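Local coordinates for L-threonine dehydrogenase (Flavobacterium frigidimaris, PDB 2YY7), which probably catalyses the NAD-dependent oxidation of L-threonine at its 3-hydroxyl group, holding the dinucleotide in a Rossmann-type domain, at residues N30-D35 against E65-T70; E50-N53 against N58-E61. All coordinates share one frame; numbering follows the deposited sequence.

Contact 1: residues N30-D35 against E65-T70. With NAD (nicotinamide-adenine-dinucleotide), chain E.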
ATOM      1  N   ASN A  30     -34.185  -9.772  -0.944  1.00 16.96           N
ATOM      2  CA  ASN A  30     -33.207  -9.525  -2.000  1.00 17.07           C
ATOM      3  C   ASN A  30     -31.866  -9.150  -1.375  1.00 15.79           C
ATOM      4  O   ASN A  30     -30.848  -9.070  -2.064  1.00 15.68           O
ATOM      5  CB  ASN A  30     -33.662  -8.394  -2.921  1.00 16.73           C
ATOM      6  CG  ASN A  30     -34.688  -8.845  -3.930  1.00 20.84           C
ATOM      7  OD1 ASN A  30     -35.866  -8.997  -3.614  1.00 28.37           O
ATOM      8  ND2 ASN A  30     -34.244  -9.075  -5.155  1.00 23.13           N
ATOM      9  N   VAL A  31     -31.880  -8.917  -0.066  1.00 15.20           N
ATOM     10  CA  VAL A  31     -30.676  -8.543   0.665  1.00 14.06           C
ATOM     11  C   VAL A  31     -30.349  -9.613   1.704  1.00 14.14           C
ATOM     12  O   VAL A  31     -31.102  -9.825   2.653  1.00 14.73           O
ATOM     13  CB  VAL A  31     -30.859  -7.189   1.381  1.00 14.72           C
ATOM     14  CG1 VAL A  31     -29.552  -6.760   2.022  1.00 14.31           C
ATOM     15  CG2 VAL A  31     -31.355  -6.135   0.396  1.00 13.31           C
ATOM     16  N   ILE A  32     -29.223 -10.292   1.508  1.00 12.83           N
ATOM     17  CA  ILE A  32     -28.792 -11.343   2.419  1.00 12.22           C
ATOM     18  C   ILE A  32     -27.748 -10.780   3.378  1.00 12.27           C
ATOM     19  O   ILE A  32     -26.730 -10.244   2.945  1.00 10.36           O
ATOM     20  CB  ILE A  32     -28.147 -12.525   1.651  1.00 13.21           C
ATOM     21  CG1 ILE A  32     -29.039 -12.958   0.480  1.00 14.19           C
ATOM     22  CG2 ILE A  32     -27.893 -13.688   2.604  1.00 11.84           C
ATOM     23  CD1 ILE A  32     -30.412 -13.453   0.875  1.00 15.72           C
ATOM     24  N   ALA A  33     -28.007 -10.892   4.677  1.00 11.72           N
ATOM     25  CA  ALA A  33     -27.075 -10.404   5.688  1.00 12.41           C
ATOM     26  C   ALA A  33     -26.193 -11.562   6.137  1.00 12.55           C
ATOM     27  O   ALA A  33     -26.684 -12.665   6.364  1.00 13.78           O
ATOM     28  CB  ALA A  33     -27.839  -9.832   6.884  1.00 11.45           C
ATOM     29  N   SER A  34     -24.891 -11.316   6.253  1.00 12.61           N
ATOM     30  CA  SER A  34     -23.959 -12.354   6.679  1.00 11.78           C
ATOM     31  C   SER A  34     -22.922 -11.748   7.611  1.00 11.93           C
ATOM     32  O   SER A  34     -22.552 -10.583   7.476  1.00 11.74           O
ATOM     33  CB  SER A  34     -23.265 -13.006   5.475  1.00 11.28           C
ATOM     34  OG  SER A  34     -22.440 -12.086   4.781  1.00 12.94           O
ATOM     35  N   ASP A  35     -22.458 -12.552   8.558  1.00 12.46           N
ATOM     36  CA  ASP A  35     -21.484 -12.098   9.536  1.00 12.61           C
ATOM     37  C   ASP A  35     -20.924 -13.332  10.237  1.00 13.60           C
ATOM     38  O   ASP A  35     -21.523 -14.410  10.172  1.00 13.34           O
ATOM     39  CB  ASP A  35     -22.183 -11.178  10.539  1.00 12.86           C
ATOM     40  CG  ASP A  35     -21.215 -10.296  11.291  1.00 12.84           C
ATOM     41  OD1 ASP A  35     -20.503 -10.811  12.181  1.00 10.10           O
ATOM     42  OD2 ASP A  35     -21.162  -9.084  10.980  1.00 11.22           O
ATOM     43  N   GLU A  65     -23.413 -18.529  -4.679  1.00 15.88           N
ATOM     44  CA  GLU A  65     -24.092 -19.519  -5.504  1.00 18.46           C
ATOM     45  C   GLU A  65     -25.509 -19.868  -5.021  1.00 17.41           C
ATOM     46  O   GLU A  65     -26.450 -19.882  -5.818  1.00 16.58           O
ATOM     47  CB  GLU A  65     -23.231 -20.786  -5.591  1.00 19.98           C
ATOM     48  CG  GLU A  65     -23.557 -21.700  -6.764  1.00 28.18           C
ATOM     49  CD  GLU A  65     -24.905 -22.380  -6.625  1.00 39.32           C
ATOM     50  OE1 GLU A  65     -25.120 -23.068  -5.600  1.00 44.02           O
ATOM     51  OE2 GLU A  65     -25.743 -22.233  -7.541  1.00 41.20           O
ATOM     52  N   VAL A  66     -25.672 -20.138  -3.725  1.00 17.09           N
ATOM     53  CA  VAL A  66     -26.991 -20.493  -3.203  1.00 17.01           C
ATOM     54  C   VAL A  66     -27.977 -19.333  -3.121  1.00 16.03           C
ATOM     55  O   VAL A  66     -29.188 -19.554  -3.054  1.00 15.53           O
ATOM     56  CB  VAL A  66     -26.905 -21.173  -1.813  1.00 17.87           C
ATOM     57  CG1 VAL A  66     -26.209 -22.515  -1.944  1.00 18.93           C
ATOM     58  CG2 VAL A  66     -26.184 -20.282  -0.824  1.00 17.24           C
ATOM     59  N   HIS A  67     -27.468 -18.104  -3.119  1.00 13.97           N
ATOM     60  CA  HIS A  67     -28.339 -16.933  -3.082  1.00 13.95           C
ATOM     61  C   HIS A  67     -28.250 -16.142  -4.384  1.00 13.01           C
ATOM     62  O   HIS A  67     -28.762 -15.027  -4.479  1.00 13.44           O
ATOM     63  CB  HIS A  67     -27.998 -16.041  -1.883  1.00 13.71           C
ATOM     64  CG  HIS A  67     -28.473 -16.596  -0.574  1.00 14.33           C
ATOM     65  ND1 HIS A  67     -29.805 -16.652  -0.232  1.00 11.77           N
ATOM     66  CD2 HIS A  67     -27.796 -17.154   0.458  1.00 12.76           C
ATOM     67  CE1 HIS A  67     -29.931 -17.221   0.954  1.00 14.71           C
ATOM     68  NE2 HIS A  67     -28.726 -17.536   1.394  1.00 14.05           N
ATOM     69  N   LYS A  68     -27.600 -16.736  -5.382  1.00 12.89           N
ATOM     70  CA  LYS A  68     -27.451 -16.124  -6.704  1.00 12.09           C
ATOM     71  C   LYS A  68     -27.158 -14.629  -6.592  1.00 11.43           C
ATOM     72  O   LYS A  68     -27.875 -13.797  -7.152  1.00 10.33           O
ATOM     73  CB  LYS A  68     -28.732 -16.342  -7.514  1.00 11.62           C
ATOM     74  CG  LYS A  68     -29.201 -17.795  -7.550  1.00 11.00           C
ATOM     75  CD  LYS A  68     -28.203 -18.702  -8.266  1.00 10.57           C
ATOM     76  CE  LYS A  68     -28.659 -20.160  -8.230  1.00 13.87           C
ATOM     77  NZ  LYS A  68     -27.735 -21.062  -8.975  1.00 14.81           N
ATOM     78  N   ILE A  69     -26.083 -14.310  -5.883  1.00 11.20           N
ATOM     79  CA  ILE A  69     -25.673 -12.929  -5.638  1.00 10.86           C
ATOM     80  C   ILE A  69     -25.099 -12.194  -6.840  1.00 11.49           C
ATOM     81  O   ILE A  69     -24.321 -12.759  -7.611  1.00 12.03           O
ATOM     82  CB  ILE A  69     -24.620 -12.877  -4.504  1.00 10.38           C
ATOM     83  CG1 ILE A  69     -25.215 -13.462  -3.216  1.00  9.45           C
ATOM     84  CG2 ILE A  69     -24.130 -11.437  -4.298  1.00  8.44           C
ATOM     85  CD1 ILE A  69     -26.446 -12.737  -2.722  1.00 10.02           C
ATOM     86  N   THR A  70     -25.476 -10.925  -6.984  1.00 11.93           N
ATOM     87  CA  THR A  70     -24.967 -10.091  -8.067  1.00 11.90           C
ATOM     88  C   THR A  70     -24.102  -8.965  -7.491  1.00 11.85           C
ATOM     89  O   THR A  70     -23.130  -8.551  -8.115  1.00 12.13           O
ATOM     90  CB  THR A  70     -26.112  -9.465  -8.906  1.00 12.93           C
ATOM     91  OG1 THR A  70     -26.888  -8.583  -8.088  1.00 14.87           O
ATOM     92  CG2 THR A  70     -27.014 -10.552  -9.473  1.00 12.57           C
TER
HETATM   93  PA  NAD E3001     -17.778  -2.983  12.777  1.00  9.94           P
HETATM   94  O1A NAD E3001     -18.822  -2.288  13.580  1.00 10.01           O
HETATM   95  O2A NAD E3001     -16.557  -3.383  13.524  1.00 10.53           O
HETATM   96  O5B NAD E3001     -18.405  -4.175  11.946  1.00  8.58           O
HETATM   97  C5B NAD E3001     -17.609  -5.193  11.411  1.00  3.91           C
HETATM   98  C4B NAD E3001     -18.437  -6.446  11.264  1.00  5.99           C
HETATM   99  O4B NAD E3001     -17.653  -7.401  10.547  1.00  7.54           O
HETATM  100  C3B NAD E3001     -18.816  -7.055  12.636  1.00  7.81           C
HETATM  101  O3B NAD E3001     -20.231  -7.289  12.738  1.00  8.85           O
HETATM  102  C2B NAD E3001     -17.957  -8.325  12.698  1.00  7.51           C
HETATM  103  O2B NAD E3001     -18.576  -9.364  13.436  1.00  8.79           O
HETATM  104  C1B NAD E3001     -17.793  -8.657  11.207  1.00  8.55           C
HETATM  105  N9A NAD E3001     -16.665  -9.563  10.946  1.00  8.89           N
HETATM  106  C8A NAD E3001     -15.398  -9.494  11.525  1.00 10.09           C
HETATM  107  N7A NAD E3001     -14.667 -10.510  11.045  1.00  8.19           N
HETATM  108  C5A NAD E3001     -15.442 -11.190  10.171  1.00  9.44           C
HETATM  109  C6A NAD E3001     -15.198 -12.335   9.429  1.00  8.67           C
HETATM  110  N6A NAD E3001     -14.063 -12.989   9.562  1.00  7.69           N
HETATM  111  N1A NAD E3001     -16.192 -12.839   8.632  1.00  8.28           N
HETATM  112  C2A NAD E3001     -17.431 -12.221   8.556  1.00  9.67           C
HETATM  113  N3A NAD E3001     -17.705 -11.096   9.311  1.00  8.46           N
HETATM  114  C4A NAD E3001     -16.702 -10.608  10.111  1.00  7.80           C
HETATM  115  O3  NAD E3001     -17.245  -1.988  11.635  1.00  9.50           O
HETATM  116  PN  NAD E3001     -18.045  -0.836  10.818  1.00  9.35           P
HETATM  117  O1N NAD E3001     -19.412  -1.286  10.391  1.00  7.46           O
HETATM  118  O2N NAD E3001     -17.809   0.427  11.567  1.00 14.18           O
HETATM  119  O5D NAD E3001     -17.129  -0.729   9.481  1.00  8.59           O
HETATM  120  C5D NAD E3001     -17.456  -1.481   8.303  1.00  7.19           C
HETATM  121  C4D NAD E3001     -16.459  -1.094   7.177  1.00  6.92           C
HETATM  122  O4D NAD E3001     -16.435   0.313   7.016  1.00  6.26           O
HETATM  123  C3D NAD E3001     -15.009  -1.480   7.482  1.00  9.06           C
HETATM  124  O3D NAD E3001     -14.363  -1.815   6.257  1.00 10.26           O
HETATM  125  C2D NAD E3001     -14.396  -0.193   7.980  1.00  9.11           C
HETATM  126  O2D NAD E3001     -12.998  -0.274   7.835  1.00 10.15           O
HETATM  127  C1D NAD E3001     -15.099   0.853   7.114  1.00  6.43           C
HETATM  128  N1N NAD E3001     -15.045   2.179   7.773  1.00  6.65           N
HETATM  129  C2N NAD E3001     -15.776   2.406   8.921  1.00  5.39           C
HETATM  130  C3N NAD E3001     -15.719   3.654   9.533  1.00  7.35           C
HETATM  131  C7N NAD E3001     -16.593   3.968  10.716  1.00  7.03           C
HETATM  132  O7N NAD E3001     -16.392   5.215  11.284  1.00  9.20           O
HETATM  133  N7N NAD E3001     -17.472   3.084  11.221  1.00 11.22           N
HETATM  134  C4N NAD E3001     -14.903   4.669   8.997  1.00  5.97           C
HETATM  135  C5N NAD E3001     -14.190   4.432   7.818  1.00  4.61           C
HETATM  136  C6N NAD E3001     -14.245   3.187   7.223  1.00  2.20           C
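Ile32 lies over one face of the His67 imidazole, spanning it with both of its branches, and no hydrogen bond joins the two segments. The evidence for a CH-pi contact is geometric: CG1 of Ile32 sits 4.1 Å from the centroid of the His67 ring and only 25° off its normal, displaced toward the rim. From there the branches part. CD1 of Ile32 drops to 3.4 Å from ND1 of His67, while CG2 of Ile32 stays over the same face, 4.1 Å from NE2 of His67. Having CG1 anti to its carbonyl carbon (chi1 -49°) brings the ethyl branch of the isoleucine over the ND1 side of the ring, with CG2 over its NE2 side. NE2 of His67 is hydrogen-bonded to OE2 of Glu50, which helps fix the rotation of the ring beneath the isoleucine. Ile69 adds to the packing, its CD1 4.1 Å from CG1 of Ile32.

In the Rossmann fold, Ile32 belongs to strand 31-35, which runs parallel between strands 5-8 and 49-51. The second segment is where helix 57-66 stops before strand 71-74. A Schellman motif ends the helix, with Lys68 at the C-prime position and a positive phi of 41°. Outside the hydrophobic patch, NZ of Lys68 forms a salt bridge of 2.7 Å with OE2 of Glu65, approaching nearly in line with that carboxylate C-O bond.

The far end of strand 31-35 has a different task. Asp35 takes both hydroxyls of the adenosine ribose: OD1 accepts from O2B of NAD and OD2 from O3B, each at 2.7 Å. The backbone N-H groups of Arg37 and Cys11 bind OD1 and OD2 of Asp35 respectively, fixing the rotation of the carboxylate.

Contact 2: residues E50-N53 against N58-E61; sequences EVVN and NQIE. With NAD (nicotinamide-adenine-dinucleotide), chain E.
OD1 of Asn53 is gripped twice: the adenine amino group of NAD donates to it from N6A at 3.1 Å, almost straight at 172°, and the backbone N-H of Leu55 binds it as well. This is the adenine-binding side of the Rossmann fold, just past the end of strand 49-51, where the chain turns into helix 57-66. Asn53 reaches the cofactor because its CG stands anti to the backbone N (chi1 -175°), carrying the amide away from the helix.

The helix meets the turn chiefly through Gln59, whose extended chain lies against the backbone of Val52 and Asn53. Val52 sets its CG2 against the helix, 3.8 Å from CB of Gln59, and the two side chains run past each other in opposite directions. A glycine at Gln59 would probably open a gap beside Val52 CG2 and strip the cover from the Asn53 backbone. Further along, Ile60 CG1 lies 4.4 Å from CG2 of Val52, and the isoleucine also packs on His100 and Leu104 of helix 87-106. On the cofactor side of the turn, O of Val52 comes within 3.2 Å of C2A of NAD.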
ATOM      1  N   GLU A  50     -27.022 -15.306   7.088  1.00 13.48           N
ATOM      2  CA  GLU A  50     -26.103 -16.421   6.900  1.00 13.85           C
ATOM      3  C   GLU A  50     -24.811 -16.199   7.677  1.00 14.15           C
ATOM      4  O   GLU A  50     -24.202 -15.127   7.593  1.00 13.13           O
ATOM      5  CB  GLU A  50     -25.746 -16.575   5.418  1.00 14.65           C
ATOM      6  CG  GLU A  50     -26.909 -16.942   4.518  1.00 14.73           C
ATOM      7  CD  GLU A  50     -27.169 -18.434   4.484  1.00 19.19           C
ATOM      8  OE1 GLU A  50     -26.723 -19.141   5.413  1.00 18.10           O
ATOM      9  OE2 GLU A  50     -27.827 -18.897   3.529  1.00 20.87           O
ATOM     10  N   VAL A  51     -24.391 -17.208   8.429  1.00 13.07           N
ATOM     11  CA  VAL A  51     -23.137 -17.104   9.161  1.00 13.65           C
ATOM     12  C   VAL A  51     -22.051 -17.307   8.111  1.00 13.57           C
ATOM     13  O   VAL A  51     -22.177 -18.170   7.245  1.00 13.98           O
ATOM     14  CB  VAL A  51     -22.994 -18.215  10.226  1.00 14.16           C
ATOM     15  CG1 VAL A  51     -21.596 -18.171  10.837  1.00 16.02           C
ATOM     16  CG2 VAL A  51     -24.052 -18.040  11.308  1.00 15.07           C
ATOM     17  N   VAL A  52     -20.993 -16.508   8.170  1.00 13.18           N
ATOM     18  CA  VAL A  52     -19.912 -16.657   7.207  1.00 12.68           C
ATOM     19  C   VAL A  52     -18.617 -16.088   7.751  1.00 13.06           C
ATOM     20  O   VAL A  52     -18.627 -15.168   8.565  1.00 13.43           O
ATOM     21  CB  VAL A  52     -20.231 -15.940   5.862  1.00 12.92           C
ATOM     22  CG1 VAL A  52     -20.144 -14.424   6.033  1.00  9.78           C
ATOM     23  CG2 VAL A  52     -19.260 -16.404   4.784  1.00 11.82           C
ATOM     24  N   ASN A  53     -17.504 -16.666   7.323  1.00 13.23           N
ATOM     25  CA  ASN A  53     -16.201 -16.161   7.725  1.00 13.34           C
ATOM     26  C   ASN A  53     -15.606 -15.626   6.430  1.00 12.02           C
ATOM     27  O   ASN A  53     -15.235 -16.402   5.551  1.00 12.26           O
ATOM     28  CB  ASN A  53     -15.306 -17.270   8.277  1.00 13.35           C
ATOM     29  CG  ASN A  53     -13.994 -16.727   8.814  1.00 16.60           C
ATOM     30  OD1 ASN A  53     -13.489 -15.721   8.321  1.00 16.75           O
ATOM     31  ND2 ASN A  53     -13.436 -17.391   9.821  1.00 19.11           N
ATOM     32  N   ASN A  58     -14.136 -20.196   0.034  1.00 14.98           N
ATOM     33  CA  ASN A  58     -15.181 -21.170  -0.279  1.00 16.07           C
ATOM     34  C   ASN A  58     -16.532 -20.852   0.359  1.00 15.45           C
ATOM     35  O   ASN A  58     -17.578 -21.074  -0.257  1.00 15.44           O
ATOM     36  CB  ASN A  58     -14.744 -22.579   0.127  1.00 16.45           C
ATOM     37  CG  ASN A  58     -13.506 -23.041  -0.618  1.00 22.01           C
ATOM     38  OD1 ASN A  58     -13.430 -22.947  -1.843  1.00 26.84           O
ATOM     39  ND2 ASN A  58     -12.531 -23.553   0.120  1.00 28.42           N
ATOM     40  N   GLN A  59     -16.520 -20.340   1.587  1.00 15.33           N
ATOM     41  CA  GLN A  59     -17.768 -20.002   2.264  1.00 15.47           C
ATOM     42  C   GLN A  59     -18.485 -18.856   1.549  1.00 15.37           C
ATOM     43  O   GLN A  59     -19.706 -18.851   1.451  1.00 15.77           O
ATOM     44  CB  GLN A  59     -17.513 -19.612   3.721  1.00 15.58           C
ATOM     45  CG  GLN A  59     -16.864 -20.700   4.558  1.00 14.88           C
ATOM     46  CD  GLN A  59     -16.873 -20.380   6.038  1.00 14.33           C
ATOM     47  OE1 GLN A  59     -16.100 -20.944   6.813  1.00 21.72           O
ATOM     48  NE2 GLN A  59     -17.757 -19.486   6.443  1.00 12.18           N
ATOM     49  N   ILE A  60     -17.723 -17.884   1.059  1.00 15.57           N
ATOM     50  CA  ILE A  60     -18.315 -16.750   0.351  1.00 14.92           C
ATOM     51  C   ILE A  60     -18.848 -17.219  -0.999  1.00 15.46           C
ATOM     52  O   ILE A  60     -19.972 -16.895  -1.379  1.00 15.55           O
ATOM     53  CB  ILE A  60     -17.284 -15.625   0.113  1.00 14.51           C
ATOM     54  CG1 ILE A  60     -16.688 -15.168   1.451  1.00 13.96           C
ATOM     55  CG2 ILE A  60     -17.956 -14.450  -0.592  1.00 13.29           C
ATOM     56  CD1 ILE A  60     -15.577 -14.131   1.313  1.00 14.72           C
ATOM     57  N   GLU A  61     -18.035 -17.986  -1.716  1.00 16.05           N
ATOM     58  CA  GLU A  61     -18.427 -18.509  -3.020  1.00 17.59           C
ATOM     59  C   GLU A  61     -19.732 -19.297  -2.892  1.00 17.19           C
ATOM     60  O   GLU A  61     -20.613 -19.195  -3.747  1.00 16.66           O
ATOM     61  CB  GLU A  61     -17.317 -19.410  -3.579  1.00 16.76           C
ATOM     62  CG  GLU A  61     -17.582 -19.936  -4.981  1.00 19.67           C
ATOM     63  CD  GLU A  61     -16.454 -20.811  -5.505  1.00 22.83           C
ATOM     64  OE1 GLU A  61     -16.127 -21.831  -4.853  1.00 28.75           O
ATOM     65  OE2 GLU A  61     -15.894 -20.478  -6.573  1.00 28.16           O
TER
HETATM   66  PA  NAD E3001     -17.778  -2.983  12.777  1.00  9.94           P
HETATM   67  O1A NAD E3001     -18.822  -2.288  13.580  1.00 10.01           O
HETATM   68  O2A NAD E3001     -16.557  -3.383  13.524  1.00 10.53           O
HETATM   69  O5B NAD E3001     -18.405  -4.175  11.946  1.00  8.58           O
HETATM   70  C5B NAD E3001     -17.609  -5.193  11.411  1.00  3.91           C
HETATM   71  C4B NAD E3001     -18.437  -6.446  11.264  1.00  5.99           C
HETATM   72  O4B NAD E3001     -17.653  -7.401  10.547  1.00  7.54           O
HETATM   73  C3B NAD E3001     -18.816  -7.055  12.636  1.00  7.81           C
HETATM   74  O3B NAD E3001     -20.231  -7.289  12.738  1.00  8.85           O
HETATM   75  C2B NAD E3001     -17.957  -8.325  12.698  1.00  7.51           C
HETATM   76  O2B NAD E3001     -18.576  -9.364  13.436  1.00  8.79           O
HETATM   77  C1B NAD E3001     -17.793  -8.657  11.207  1.00  8.55           C
HETATM   78  N9A NAD E3001     -16.665  -9.563  10.946  1.00  8.89           N
HETATM   79  C8A NAD E3001     -15.398  -9.494  11.525  1.00 10.09           C
HETATM   80  N7A NAD E3001     -14.667 -10.510  11.045  1.00  8.19           N
HETATM   81  C5A NAD E3001     -15.442 -11.190  10.171  1.00  9.44           C
HETATM   82  C6A NAD E3001     -15.198 -12.335   9.429  1.00  8.67           C
HETATM   83  N6A NAD E3001     -14.063 -12.989   9.562  1.00  7.69           N
HETATM   84  N1A NAD E3001     -16.192 -12.839   8.632  1.00  8.28           N
HETATM   85  C2A NAD E3001     -17.431 -12.221   8.556  1.00  9.67           C
HETATM   86  N3A NAD E3001     -17.705 -11.096   9.311  1.00  8.46           N
HETATM   87  C4A NAD E3001     -16.702 -10.608  10.111  1.00  7.80           C
HETATM   88  O3  NAD E3001     -17.245  -1.988  11.635  1.00  9.50           O
HETATM   89  PN  NAD E3001     -18.045  -0.836  10.818  1.00  9.35           P
HETATM   90  O1N NAD E3001     -19.412  -1.286  10.391  1.00  7.46           O
HETATM   91  O2N NAD E3001     -17.809   0.427  11.567  1.00 14.18           O
HETATM   92  O5D NAD E3001     -17.129  -0.729   9.481  1.00  8.59           O
HETATM   93  C5D NAD E3001     -17.456  -1.481   8.303  1.00  7.19           C
HETATM   94  C4D NAD E3001     -16.459  -1.094   7.177  1.00  6.92           C
HETATM   95  O4D NAD E3001     -16.435   0.313   7.016  1.00  6.26           O
HETATM   96  C3D NAD E3001     -15.009  -1.480   7.482  1.00  9.06           C
HETATM   97  O3D NAD E3001     -14.363  -1.815   6.257  1.00 10.26           O
HETATM   98  C2D NAD E3001     -14.396  -0.193   7.980  1.00  9.11           C
HETATM   99  O2D NAD E3001     -12.998  -0.274   7.835  1.00 10.15           O
HETATM  100  C1D NAD E3001     -15.099   0.853   7.114  1.00  6.43           C
HETATM  101  N1N NAD E3001     -15.045   2.179   7.773  1.00  6.65           N
HETATM  102  C2N NAD E3001     -15.776   2.406   8.921  1.00  5.39           C
HETATM  103  C3N NAD E3001     -15.719   3.654   9.533  1.00  7.35           C
HETATM  104  C7N NAD E3001     -16.593   3.968  10.716  1.00  7.03           C
HETATM  105  O7N NAD E3001     -16.392   5.215  11.284  1.00  9.20           O
HETATM  106  N7N NAD E3001     -17.472   3.084  11.221  1.00 11.22           N
HETATM  107  C4N NAD E3001     -14.903   4.669   8.997  1.00  5.97           C
HETATM  108  C5N NAD E3001     -14.190   4.432   7.818  1.00  4.61           C
HETATM  109  C6N NAD E3001     -14.245   3.187   7.223  1.00  2.20           C

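In the fold
Contact 1 packs the segment just after helix 57-66 on strand 31-35, and contact 2 packs the start of that helix on the residues just after the neighbouring parallel strand 49-51; their centres are about 10 Å apart. Contact 1, at the exit from the helix, is the more buried, with isoleucine packing on an imidazole face; contact 2, at its first turn, is partly buried and mixes valine and isoleucine packing with amides. Glu50, a residue of contact 2, meets His67 as well as pairing with Ala33 in the sheet. Both reach NAD, but differently. Contact 1 does so through a charged residue remote from its packing, whereas the cofactor residues of contact 2 are themselves packed against the helix.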